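Long-range contacts in beta-catenin homolog sys-1 (Caenorhabditis elegans, PDB 3C2G), which acts as a Wnt-pathway transcriptional coregulator, binding the TCF factor POP-1 directly and activating or repressing target genes: residues Ile3-Ala7 with Thr29-Trp33; Ile11-Phe15 with Ile54-Asp60; Pro20-Leu24 with Tyr73-Leu77. Residue numbers count along the deposited sequence, not the author numbering.

Interaction 1: Ile3-Ala7 with Thr29-Trp33; sequences ITQAA and TIRTW
Trp33 packs its indole obliquely on the first turn of the N-terminal helix, and Ala7 sits at the foot of that ring with its CB 3.5 Å from Trp33 CB. Both segments are regular α-helix, closed by Ala7 N to Ile3 O at 2.8 Å and Trp33 N to Thr29 O at 2.9 Å. Their axes approach to 8.8 Å and run roughly antiparallel, 140° between N-to-C directions, signed crossing -140°. In register, Ala7 CA lies 4.9 Å from Ile30 CA and Ile3 CA 5.6 Å from Trp33 CA. Trp33 takes chi1 t with chi2 near 63°, which brings its CD1 within 3.8 Å of Thr4 CA and 4.4 Å of Ile3 CD1; Thr4 CG2 is 3.9 Å from Trp33 NE1. One turn earlier, Thr29 (chi1 m) sends CG2 to 3.8 Å from Ala6 CB and 3.6 Å from Ala7 N, while its OG1 bonds back to His25 O of its own helix. At the outer margin Ile3 CG2 meets Thr32 CG2 at 4.2 Å. Phe39 meets Trp33 edge-to-face. This is antiparallel helix packing at the N-terminal end of the armadillo domain, joining helix 3-13 to helix 20-37. Small alanines allow the close approach; methyl groups, the indole and the first turn's backbone make the contact, so shape and apolar burial hold it rather than polar pairing.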
loop_
_atom_site.group_PDB
_atom_site.type_symbol
_atom_site.label_atom_id
_atom_site.label_comp_id
_atom_site.label_asym_id
_atom_site.label_seq_id
_atom_site.Cartn_x
_atom_site.Cartn_y
_atom_site.Cartn_z
ATOM N N ILE A 3 44.041 -2.932 -34.142
ATOM C CA ILE A 3 42.769 -3.431 -33.614
ATOM C C ILE A 3 41.577 -3.206 -34.543
ATOM O O ILE A 3 40.751 -4.099 -34.716
ATOM C CB ILE A 3 42.449 -2.859 -32.205
ATOM C CG1 ILE A 3 43.101 -1.483 -31.987
ATOM C CG2 ILE A 3 42.925 -3.823 -31.131
ATOM C CD1 ILE A 3 42.341 -0.299 -32.573
ATOM N N THR A 4 41.507 -2.020 -35.138
ATOM C CA THR A 4 40.409 -1.647 -36.021
ATOM C C THR A 4 40.347 -2.573 -37.238
ATOM O O THR A 4 39.275 -3.080 -37.596
ATOM C CB THR A 4 40.541 -0.177 -36.465
ATOM O OG1 THR A 4 40.771 0.649 -35.316
ATOM C CG2 THR A 4 39.279 0.293 -37.187
ATOM N N GLN A 5 41.507 -2.805 -37.848
ATOM C CA GLN A 5 41.629 -3.695 -39.003
ATOM C C GLN A 5 41.403 -5.170 -38.634
ATOM O O GLN A 5 40.803 -5.923 -39.405
ATOM C CB GLN A 5 42.994 -3.508 -39.686
ATOM N N ALA A 6 41.889 -5.566 -37.458
ATOM C CA ALA A 6 41.759 -6.944 -36.976
ATOM C C ALA A 6 40.310 -7.272 -36.622
ATOM O O ALA A 6 39.818 -8.362 -36.931
ATOM C CB ALA A 6 42.674 -7.185 -35.779
ATOM N N ALA A 7 39.638 -6.318 -35.983
ATOM C CA ALA A 7 38.227 -6.453 -35.647
ATOM C C ALA A 7 37.385 -6.554 -36.908
ATOM O O ALA A 7 36.419 -7.319 -36.943
ATOM C CB ALA A 7 37.760 -5.295 -34.794
ATOM N N THR A 29 39.103 -10.283 -30.026
ATOM C CA THR A 29 39.491 -9.201 -30.920
ATOM C C THR A 29 38.398 -8.140 -31.012
ATOM O O THR A 29 38.645 -6.965 -30.722
ATOM C CB THR A 29 39.854 -9.763 -32.320
ATOM O OG1 THR A 29 40.933 -10.700 -32.187
ATOM C CG2 THR A 29 40.259 -8.655 -33.278
ATOM N N ILE A 30 37.193 -8.562 -31.393
ATOM C CA ILE A 30 36.036 -7.661 -31.462
ATOM C C ILE A 30 35.757 -6.968 -30.117
ATOM O O ILE A 30 35.464 -5.777 -30.082
ATOM C CB ILE A 30 34.774 -8.390 -31.980
ATOM C CG1 ILE A 30 34.979 -8.830 -33.436
ATOM C CG2 ILE A 30 33.523 -7.496 -31.851
ATOM C CD1 ILE A 30 33.994 -9.885 -33.934
ATOM N N ARG A 31 35.871 -7.709 -29.018
ATOM C CA ARG A 31 35.653 -7.134 -27.691
ATOM C C ARG A 31 36.695 -6.068 -27.394
ATOM O O ARG A 31 36.369 -4.966 -26.950
ATOM C CB ARG A 31 35.674 -8.224 -26.619
ATOM C CG ARG A 31 35.369 -7.725 -25.219
ATOM C CD ARG A 31 35.528 -8.834 -24.186
ATOM N NE ARG A 31 35.459 -8.292 -22.833
ATOM C CZ ARG A 31 36.506 -8.089 -22.039
ATOM N NH1 ARG A 31 37.737 -8.398 -22.439
ATOM N NH2 ARG A 31 36.314 -7.579 -20.830
ATOM N N THR A 32 37.951 -6.403 -27.664
ATOM C CA THR A 32 39.059 -5.484 -27.447
ATOM C C THR A 32 38.851 -4.190 -28.221
ATOM O O THR A 32 38.979 -3.103 -27.661
ATOM C CB THR A 32 40.386 -6.136 -27.836
ATOM O OG1 THR A 32 40.505 -7.385 -27.143
ATOM C CG2 THR A 32 41.561 -5.239 -27.471
ATOM N N TRP A 33 38.500 -4.313 -29.498
ATOM C CA TRP A 33 38.224 -3.149 -30.336
ATOM C C TRP A 33 37.158 -2.239 -29.731
ATOM O O TRP A 33 37.344 -1.025 -29.661
ATOM C CB TRP A 33 37.821 -3.595 -31.744
ATOM C CG TRP A 33 37.349 -2.492 -32.650
ATOM C CD1 TRP A 33 38.067 -1.417 -33.084
ATOM C CD2 TRP A 33 36.054 -2.375 -33.247
ATOM N NE1 TRP A 33 37.298 -0.627 -33.908
ATOM C CE2 TRP A 33 36.058 -1.193 -34.027
ATOM C CE3 TRP A 33 34.886 -3.147 -33.193
ATOM C CZ2 TRP A 33 34.940 -0.769 -34.749
ATOM C CZ3 TRP A 33 33.775 -2.725 -33.912
ATOM C CH2 TRP A 33 33.810 -1.544 -34.680
#

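Interaction 2: Ile11-Phe15 with Ile54-Asp60; sequences IRLWF and ILNIIYD
The main bump is Ile57, whose side chain projects between Ile11, Trp14 and Phe15 and meets all three. Its segment, 54-60, is regular helix (Ile58 N to Ile54 O 2.8 Å); Ile11-Leu13 are helical, and phi/psi is -47/-54 at Trp14 and -74/-17 at Phe15. The CA atoms stay well apart, 7.5 Å for Ile11 to Ile54 and 7.4 Å for Trp14 to Ile57, so side chains must fill the gap. Ile57 (m, t) sets CG2 over one face of Trp14, 3.6 Å from the six-membered ring centroid and 14° off its normal, a CH-pi contact. Its CD1 lies 3.9 Å from Ile11 CA, and its CG1 4.1 Å from Phe15 CE2. Deeper in, Ile11 CD1 abuts Ile54 CD1 at 3.9 Å, beside Ile30 of helix 20-37. Phe15, chi1 m, points its ring edge at Asn56 O (CZ 3.9 Å), and its CE1 lies 3.7 Å from Asp60 CG. Trp14, chi1 t and chi2 -88°, turns its ring edge to Asp60: NE1 donates to OD2 at 2.7 Å, N-H...O angle 163°. The same Asp60 OD2 forms a salt bridge with Arg23, which makes a cation-pi contact with Trp14. This joins the C-terminal end of helix 3-13 and the residues following Leu13 to helix 47-62 of the armadillo domain. Isoleucines and one face of the Trp14 indole thus give close apolar fit, while the Asp60 hydrogen bond is consistent with a defined indole orientation and Arg23 balances the carboxylate charge.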
loop_
_atom_site.group_PDB
_atom_site.type_symbol
_atom_site.label_atom_id
_atom_site.label_comp_id
_atom_site.label_asym_id
_atom_site.label_seq_id
_atom_site.Cartn_x
_atom_site.Cartn_y
_atom_site.Cartn_z
ATOM N N ILE A 11 34.979 -9.589 -38.096
ATOM C CA ILE A 11 33.580 -9.374 -38.453
ATOM C C ILE A 11 33.278 -9.905 -39.865
ATOM O O ILE A 11 32.307 -10.642 -40.071
ATOM C CB ILE A 11 33.201 -7.871 -38.279
ATOM C CG1 ILE A 11 33.077 -7.543 -36.784
ATOM C CG2 ILE A 11 31.911 -7.523 -39.023
ATOM C CD1 ILE A 11 33.246 -6.088 -36.427
ATOM N N ARG A 12 34.134 -9.542 -40.820
ATOM C CA ARG A 12 33.997 -9.962 -42.210
ATOM C C ARG A 12 34.089 -11.481 -42.361
ATOM O O ARG A 12 33.365 -12.073 -43.162
ATOM C CB ARG A 12 35.052 -9.256 -43.084
ATOM C CG ARG A 12 35.192 -9.808 -44.508
ATOM C CD ARG A 12 36.176 -9.004 -45.365
ATOM N NE ARG A 12 37.558 -9.482 -45.273
ATOM C CZ ARG A 12 38.561 -8.788 -44.732
ATOM N NH1 ARG A 12 38.350 -7.567 -44.231
ATOM N NH2 ARG A 12 39.785 -9.311 -44.695
ATOM N N LEU A 13 34.961 -12.105 -41.576
ATOM C CA LEU A 13 35.263 -13.527 -41.734
ATOM C C LEU A 13 34.470 -14.475 -40.827
ATOM O O LEU A 13 34.501 -15.701 -41.016
ATOM C CB LEU A 13 36.772 -13.765 -41.562
ATOM C CG LEU A 13 37.668 -13.973 -42.802
ATOM C CD1 LEU A 13 37.335 -13.064 -43.992
ATOM C CD2 LEU A 13 39.150 -13.838 -42.422
ATOM N N TRP A 14 33.762 -13.914 -39.847
ATOM C CA TRP A 14 33.113 -14.734 -38.817
ATOM C C TRP A 14 32.336 -15.921 -39.388
ATOM O O TRP A 14 32.560 -17.072 -38.989
ATOM C CB TRP A 14 32.196 -13.896 -37.915
ATOM C CG TRP A 14 31.497 -14.748 -36.887
ATOM C CD1 TRP A 14 30.311 -15.405 -37.040
ATOM C CD2 TRP A 14 31.968 -15.066 -35.567
ATOM N NE1 TRP A 14 30.007 -16.103 -35.894
ATOM C CE2 TRP A 14 31.001 -15.907 -34.971
ATOM C CE3 TRP A 14 33.103 -14.706 -34.823
ATOM C CZ2 TRP A 14 31.138 -16.408 -33.670
ATOM C CZ3 TRP A 14 33.241 -15.203 -33.527
ATOM C CH2 TRP A 14 32.262 -16.044 -32.964
ATOM N N PHE A 15 31.433 -15.641 -40.322
ATOM C CA PHE A 15 30.489 -16.654 -40.771
ATOM C C PHE A 15 31.067 -17.742 -41.664
ATOM O O PHE A 15 30.460 -18.787 -41.829
ATOM C CB PHE A 15 29.264 -15.999 -41.394
ATOM C CG PHE A 15 28.363 -15.357 -40.384
ATOM C CD1 PHE A 15 27.474 -16.131 -39.637
ATOM C CD2 PHE A 15 28.418 -13.991 -40.155
ATOM C CE1 PHE A 15 26.642 -15.546 -38.693
ATOM C CE2 PHE A 15 27.573 -13.393 -39.215
ATOM C CZ PHE A 15 26.693 -14.170 -38.476
ATOM N N ILE A 54 27.413 -6.921 -35.262
ATOM C CA ILE A 54 27.901 -7.416 -33.973
ATOM C C ILE A 54 26.842 -8.267 -33.269
ATOM O O ILE A 54 27.147 -9.350 -32.757
ATOM C CB ILE A 54 28.320 -6.276 -33.024
ATOM C CG1 ILE A 54 29.227 -5.264 -33.738
ATOM C CG2 ILE A 54 28.954 -6.842 -31.748
ATOM C CD1 ILE A 54 30.693 -5.445 -33.508
ATOM N N LEU A 55 25.604 -7.778 -33.242
ATOM C CA LEU A 55 24.528 -8.498 -32.580
ATOM C C LEU A 55 24.367 -9.861 -33.224
ATOM O O LEU A 55 24.185 -10.869 -32.531
ATOM C CB LEU A 55 23.205 -7.721 -32.622
ATOM C CG LEU A 55 23.075 -6.448 -31.768
ATOM C CD1 LEU A 55 21.716 -5.773 -31.996
ATOM C CD2 LEU A 55 23.300 -6.737 -30.284
ATOM N N ASN A 56 24.460 -9.890 -34.550
ATOM C CA ASN A 56 24.284 -11.136 -35.276
ATOM C C ASN A 56 25.400 -12.124 -34.992
ATOM O O ASN A 56 25.168 -13.331 -35.015
ATOM C CB ASN A 56 24.122 -10.883 -36.775
ATOM C CG ASN A 56 22.710 -10.442 -37.140
ATOM O OD1 ASN A 56 21.788 -10.485 -36.312
ATOM N ND2 ASN A 56 22.530 -10.029 -38.390
ATOM N N ILE A 57 26.594 -11.610 -34.695
ATOM C CA ILE A 57 27.706 -12.465 -34.279
ATOM C C ILE A 57 27.531 -12.963 -32.836
ATOM O O ILE A 57 27.734 -14.155 -32.545
ATOM C CB ILE A 57 29.094 -11.778 -34.472
ATOM C CG1 ILE A 57 29.408 -11.618 -35.966
ATOM C CG2 ILE A 57 30.194 -12.598 -33.820
ATOM C CD1 ILE A 57 30.676 -10.811 -36.260
ATOM N N ILE A 58 27.165 -12.057 -31.932
ATOM C CA ILE A 58 26.848 -12.459 -30.562
ATOM C C ILE A 58 25.872 -13.642 -30.568
ATOM O O ILE A 58 26.145 -14.702 -29.968
ATOM C CB ILE A 58 26.310 -11.277 -29.732
ATOM C CG1 ILE A 58 27.455 -10.303 -29.430
ATOM C CG2 ILE A 58 25.663 -11.789 -28.451
ATOM C CD1 ILE A 58 27.013 -8.958 -28.971
ATOM N N TYR A 59 24.768 -13.477 -31.289
ATOM C CA TYR A 59 23.762 -14.528 -31.412
ATOM C C TYR A 59 24.357 -15.830 -31.960
ATOM O O TYR A 59 24.218 -16.895 -31.353
ATOM C CB TYR A 59 22.617 -14.035 -32.290
ATOM C CG TYR A 59 21.457 -14.991 -32.462
ATOM C CD1 TYR A 59 21.205 -15.995 -31.525
ATOM C CD2 TYR A 59 20.587 -14.869 -33.551
ATOM C CE1 TYR A 59 20.146 -16.858 -31.679
ATOM C CE2 TYR A 59 19.508 -15.717 -33.701
ATOM C CZ TYR A 59 19.294 -16.712 -32.762
ATOM O OH TYR A 59 18.238 -17.586 -32.901
ATOM N N ASP A 60 25.045 -15.736 -33.094
ATOM C CA ASP A 60 25.667 -16.907 -33.696
ATOM C C ASP A 60 26.661 -17.631 -32.775
ATOM O O ASP A 60 26.672 -18.862 -32.717
ATOM C CB ASP A 60 26.340 -16.550 -35.025
ATOM C CG ASP A 60 26.854 -17.770 -35.737
ATOM O OD1 ASP A 60 26.016 -18.493 -36.330
ATOM O OD2 ASP A 60 28.083 -18.027 -35.657
#

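Interaction 3: Pro20-Leu24 with Tyr73-Leu77; sequences PMQRL and YYAQL
Leu24 packing against the Tyr73 ring forms the apolar centre, with Leu24 CB 4.0 Å from Tyr73 CE1. Chi1 near 169° and chi2 near 79° carry that ring across the gap, placing CZ 3.9 Å from Pro20 CB. Leu77 flanks it: Leu24 (t, p) directs CD1 to 3.8 Å from Leu77 N, 3.9 Å from Gln76 C and 4.3 Å from Leu77 CB, while Leu77, also t, p, returns its CD1 to 4.0 Å from Arg23 O. In register, the CA atoms of Leu24 and Leu77 are 5.4 Å apart. Selenomethionine Met21, folded back at its end, reaches Tyr73 CD1 with CE at 4.4 Å. At the polar edge Tyr73 OH donates to Pro20 O at 2.7 Å; that carbonyl also accepts Leu24 N at 3.1 Å, so the tyrosine is tied to the first turn of helix 20-37. Arg23 brings CB to 4.1 Å from Tyr73 OH, but its guanidinium leads off to Asp60. Both segments are helical, axes 10.6 Å apart at closest and N-to-C directions 29° apart, signed +29°. Near-parallel packing of these two segments, from helix 20-37 and helix 71-90, is consistent with the stacking of helices in an armadillo domain.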
loop_
_atom_site.group_PDB
_atom_site.type_symbol
_atom_site.label_atom_id
_atom_site.label_comp_id
_atom_site.label_asym_id
_atom_site.label_seq_id
_atom_site.Cartn_x
_atom_site.Cartn_y
_atom_site.Cartn_z
ATOM N N PRO A 20 36.512 -23.460 -34.028
ATOM C CA PRO A 20 36.244 -23.008 -32.661
ATOM C C PRO A 20 37.335 -22.113 -32.083
ATOM O O PRO A 20 37.032 -21.058 -31.534
ATOM C CB PRO A 20 36.167 -24.318 -31.877
ATOM C CG PRO A 20 35.721 -25.320 -32.894
ATOM C CD PRO A 20 36.462 -24.928 -34.132
HETATM N N MSE A 21 38.592 -22.519 -32.223
HETATM C CA MSE A 21 39.693 -21.772 -31.625
HETATM C C MSE A 21 39.886 -20.409 -32.279
HETATM O O MSE A 21 40.262 -19.449 -31.611
HETATM C CB MSE A 21 40.991 -22.581 -31.651
HETATM C CG MSE A 21 41.841 -22.414 -30.390
HETATM SE SE MSE A 21 40.833 -22.680 -28.699
HETATM C CE MSE A 21 40.133 -24.493 -29.001
ATOM N N GLN A 22 39.614 -20.330 -33.580
ATOM C CA GLN A 22 39.691 -19.061 -34.292
ATOM C C GLN A 22 38.514 -18.155 -33.914
ATOM O O GLN A 22 38.665 -16.933 -33.817
ATOM C CB GLN A 22 39.763 -19.281 -35.809
ATOM N N ARG A 23 37.353 -18.767 -33.680
ATOM C CA ARG A 23 36.160 -18.036 -33.256
ATOM C C ARG A 23 36.355 -17.329 -31.924
ATOM O O ARG A 23 35.922 -16.190 -31.753
ATOM C CB ARG A 23 34.948 -18.960 -33.202
ATOM C CG ARG A 23 34.534 -19.451 -34.562
ATOM C CD ARG A 23 33.102 -19.855 -34.607
ATOM N NE ARG A 23 32.571 -19.565 -35.930
ATOM C CZ ARG A 23 31.279 -19.444 -36.219
ATOM N NH1 ARG A 23 30.361 -19.587 -35.264
ATOM N NH2 ARG A 23 30.914 -19.172 -37.466
ATOM N N LEU A 24 37.023 -18.005 -30.998
ATOM C CA LEU A 24 37.373 -17.429 -29.713
ATOM C C LEU A 24 38.297 -16.228 -29.884
ATOM O O LEU A 24 38.053 -15.166 -29.300
ATOM C CB LEU A 24 38.021 -18.493 -28.817
ATOM C CG LEU A 24 38.513 -18.114 -27.416
ATOM C CD1 LEU A 24 37.407 -17.510 -26.551
ATOM C CD2 LEU A 24 39.103 -19.342 -26.744
ATOM N N TYR A 73 35.707 -23.932 -22.681
ATOM C CA TYR A 73 35.741 -23.238 -23.953
ATOM C C TYR A 73 34.527 -22.319 -24.098
ATOM O O TYR A 73 34.670 -21.125 -24.354
ATOM C CB TYR A 73 35.822 -24.217 -25.139
ATOM C CG TYR A 73 35.582 -23.499 -26.442
ATOM C CD1 TYR A 73 36.597 -22.754 -27.041
ATOM C CD2 TYR A 73 34.320 -23.504 -27.036
ATOM C CE1 TYR A 73 36.374 -22.059 -28.216
ATOM C CE2 TYR A 73 34.083 -22.809 -28.211
ATOM C CZ TYR A 73 35.116 -22.093 -28.798
ATOM O OH TYR A 73 34.881 -21.400 -29.955
ATOM N N TYR A 74 33.339 -22.886 -23.926
ATOM C CA TYR A 74 32.109 -22.132 -24.102
ATOM C C TYR A 74 31.979 -20.959 -23.128
ATOM O O TYR A 74 31.518 -19.885 -23.516
ATOM C CB TYR A 74 30.894 -23.050 -23.994
ATOM C CG TYR A 74 30.628 -23.910 -25.207
ATOM C CD1 TYR A 74 30.291 -23.339 -26.441
ATOM C CD2 TYR A 74 30.673 -25.301 -25.115
ATOM C CE1 TYR A 74 30.020 -24.136 -27.560
ATOM C CE2 TYR A 74 30.403 -26.111 -26.225
ATOM C CZ TYR A 74 30.080 -25.520 -27.445
ATOM O OH TYR A 74 29.818 -26.323 -28.538
ATOM N N ALA A 75 32.398 -21.153 -21.879
ATOM C CA ALA A 75 32.371 -20.064 -20.892
ATOM C C ALA A 75 33.250 -18.903 -21.320
ATOM O O ALA A 75 32.903 -17.737 -21.111
ATOM C CB ALA A 75 32.787 -20.555 -19.524
ATOM N N GLN A 76 34.385 -19.222 -21.931
ATOM C CA GLN A 76 35.314 -18.185 -22.353
ATOM C C GLN A 76 34.813 -17.415 -23.581
ATOM O O GLN A 76 34.890 -16.184 -23.629
ATOM C CB GLN A 76 36.710 -18.766 -22.577
ATOM C CG GLN A 76 37.800 -17.719 -22.430
ATOM C CD GLN A 76 39.189 -18.266 -22.651
ATOM O OE1 GLN A 76 39.476 -19.438 -22.363
ATOM N NE2 GLN A 76 40.066 -17.419 -23.172
ATOM N N LEU A 77 34.283 -18.140 -24.556
ATOM C CA LEU A 77 33.707 -17.524 -25.746
ATOM C C LEU A 77 32.542 -16.632 -25.354
ATOM O O LEU A 77 32.560 -15.427 -25.631
ATOM C CB LEU A 77 33.265 -18.597 -26.753
ATOM C CG LEU A 77 32.505 -18.163 -28.009
ATOM C CD1 LEU A 77 33.376 -17.347 -28.942
ATOM C CD2 LEU A 77 31.970 -19.382 -28.724
#

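Overall arrangement
From the N terminus, helix 3-13 makes two contacts: interaction 1 closes a short loop by bringing helix 20-37 back against its start, and interaction 2 closes a longer one from residues 11-15, at its C-terminal end, to helix 47-62. Interaction 3 then joins the start of helix 20-37 to helix 71-90. Every pair of contacts crosses, so the loops overlap along the chain and the four helices form one packed group at this end of the elongated domain. Interactions 1 and 2 meet through packing of Ile30 CD1 on Ile11 CG1 at 3.8 Å. Interactions 2 and 3 meet through the salt bridge of Arg23 NH1 with Asp60 OD2 at 2.8 Å. Interactions 1 and 3 share helix 20-37 without touching.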